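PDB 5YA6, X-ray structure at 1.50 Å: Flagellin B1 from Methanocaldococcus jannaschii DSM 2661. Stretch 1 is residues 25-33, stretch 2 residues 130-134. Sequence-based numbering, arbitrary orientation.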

# COMPACT_ATOMS: atom_id res chain seq x y z
N THR B 25 -5.72 -26.77 -0.23
CA THR B 25 -6.31 -27.17 -1.50
C THR B 25 -6.38 -26.09 -2.54
O THR B 25 -6.62 -26.34 -3.72
CB THR B 25 -7.72 -27.83 -1.31
OG1 THR B 25 -8.72 -26.83 -1.01
CG2 THR B 25 -7.71 -28.86 -0.23
N LEU B 26 -6.22 -24.83 -2.10
CA LEU B 26 -6.21 -23.72 -3.03
C LEU B 26 -4.81 -23.14 -3.24
O LEU B 26 -4.64 -22.23 -4.04
CB LEU B 26 -7.15 -22.63 -2.50
CG LEU B 26 -8.67 -22.90 -2.57
CD1 LEU B 26 -9.42 -21.76 -1.90
CD2 LEU B 26 -9.08 -23.12 -4.00
N GLY B 27 -3.86 -23.64 -2.47
CA GLY B 27 -2.42 -23.34 -2.65
C GLY B 27 -1.98 -22.00 -2.10
O GLY B 27 -1.00 -21.42 -2.62
N GLY B 28 -2.72 -21.49 -1.14
CA GLY B 28 -2.47 -20.13 -0.67
C GLY B 28 -3.43 -19.58 0.35
O GLY B 28 -4.34 -20.27 0.83
N ILE B 29 -3.25 -18.28 0.62
CA ILE B 29 -4.13 -17.59 1.52
C ILE B 29 -5.43 -17.16 0.82
O ILE B 29 -5.38 -16.39 -0.15
CB ILE B 29 -3.40 -16.43 2.23
CG1 ILE B 29 -2.35 -17.06 3.17
CG2 ILE B 29 -4.38 -15.48 2.92
CD1 ILE B 29 -1.49 -16.06 3.82
N ASP B 30 -6.56 -17.71 1.26
CA ASP B 30 -7.81 -17.42 0.58
C ASP B 30 -8.62 -16.34 1.28
O ASP B 30 -9.53 -15.81 0.70
CB ASP B 30 -8.64 -18.70 0.40
CG ASP B 30 -9.09 -19.28 1.73
OD1 ASP B 30 -8.23 -19.51 2.56
OD2 ASP B 30 -10.31 -19.50 1.97
N LYS B 31 -8.33 -16.05 2.55
CA LYS B 31 -9.09 -15.11 3.33
C LYS B 31 -8.16 -14.30 4.22
O LYS B 31 -7.08 -14.84 4.69
CB LYS B 31 -10.14 -15.79 4.21
CG LYS B 31 -11.30 -16.45 3.50
CD LYS B 31 -12.20 -17.12 4.55
CE LYS B 31 -13.51 -17.44 3.96
NZ LYS B 31 -14.37 -18.15 4.98
N LEU B 32 -8.53 -13.03 4.43
CA LEU B 32 -7.76 -12.07 5.28
C LEU B 32 -8.67 -11.57 6.38
O LEU B 32 -9.86 -11.36 6.16
CB LEU B 32 -7.22 -10.87 4.50
CG LEU B 32 -6.26 -11.19 3.37
CD1 LEU B 32 -6.04 -9.98 2.52
CD2 LEU B 32 -4.95 -11.74 3.91
N ALA B 33 -8.10 -11.28 7.53
CA ALA B 33 -8.79 -10.65 8.63
C ALA B 33 -7.93 -9.47 9.07
O ALA B 33 -6.78 -9.65 9.60
CB ALA B 33 -9.01 -11.65 9.77
N LYS B 130 -7.78 -15.70 -7.03
CA LYS B 130 -6.93 -16.83 -6.68
C LYS B 130 -6.46 -16.64 -5.27
O LYS B 130 -6.59 -15.52 -4.73
CB LYS B 130 -5.68 -16.89 -7.58
CG LYS B 130 -4.87 -15.60 -7.59
CD LYS B 130 -3.38 -15.91 -7.79
CE LYS B 130 -2.57 -14.66 -8.12
NZ LYS B 130 -2.91 -14.12 -9.47
N ALA B 131 -5.94 -17.71 -4.66
CA ALA B 131 -5.41 -17.59 -3.31
C ALA B 131 -4.05 -16.92 -3.41
O ALA B 131 -3.39 -17.00 -4.43
CB ALA B 131 -5.33 -18.94 -2.64
N ILE B 132 -3.64 -16.22 -2.36
CA ILE B 132 -2.38 -15.50 -2.39
C ILE B 132 -1.21 -16.45 -2.14
O ILE B 132 -1.15 -17.10 -1.08
CB ILE B 132 -2.36 -14.39 -1.35
CG1 ILE B 132 -3.60 -13.45 -1.49
CG2 ILE B 132 -1.07 -13.63 -1.44
CD1 ILE B 132 -3.80 -12.63 -0.26
N PRO B 133 -0.30 -16.57 -3.12
CA PRO B 133 0.80 -17.51 -2.92
C PRO B 133 1.88 -16.97 -2.02
O PRO B 133 1.84 -15.80 -1.57
CB PRO B 133 1.34 -17.72 -4.33
CG PRO B 133 0.95 -16.54 -5.08
CD PRO B 133 -0.27 -15.95 -4.46
N THR B 134 2.84 -17.81 -1.70
CA THR B 134 3.93 -17.43 -0.83
C THR B 134 4.74 -16.25 -1.44
O THR B 134 4.78 -16.07 -2.67
CB THR B 134 4.87 -18.65 -0.65
OG1 THR B 134 5.30 -19.13 -1.91
CG2 THR B 134 4.21 -19.73 0.12
O HOH W 1 -5.89 -20.50 -5.66

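Residues 130-134, which adopt no regular helix or strand, lie against the start of the strand that begins at Gly28, burying 290 Å² between them. The two segments run antiparallel and are joined by a single beta bridge between Ile29 and Ile132, whose CA atoms are 4.8 Å apart.

At the beginning of the second stretch, Lys130 directs its CA-to-CB bond away from the first and makes no contact with it; its NZ is hydrogen-bonded elsewhere in the structure. Ala131 turns the other way. Its methyl group points toward the first stretch and meets both backbone and side-chain atoms: Ala131 CB lies 3.6 Å from both Leu26 O and Gly28 C, and 4.1 Å from Leu26 CB in an apolar contact. The backbone amide of Ala131 is not left unpaired, because a water accepts a hydrogen bond from Ala131 N (3.0 Å) and donates one to Leu26 O (2.7 Å), linking the two chain segments beside the methyl group.

Ile132 and Ile29 exchange the two direct hydrogen bonds. Ile132 N donates to Ile29 O over 2.8 Å, and Ile29 N donates to Ile132 O over 2.9 Å; N-H...O angles of 171° and 164° make both nearly linear, as expected for an antiparallel hydrogen-bonded pair. The paired side chains both leave the backbone sideways and meet through Ile29 CB and Ile132 CB at 4.2 Å. Farther out, Ile132 CD1 reaches Leu32 CD2 at 4.4 Å, extending the apolar contact along the strand. Gly28 permits close backbone approach, with Gly28 CA 3.3 Å from Ile132 O; a CB here would clash with that oxygen and with the Ala131 methyl.

Beyond the bridge the contact fades. Pro133 directs its CA-to-CB bond away; the closest approach of Pro133 to Gly27 is from Pro133 CA to Gly27 O, 4.3 Å. Thr134 makes no contact.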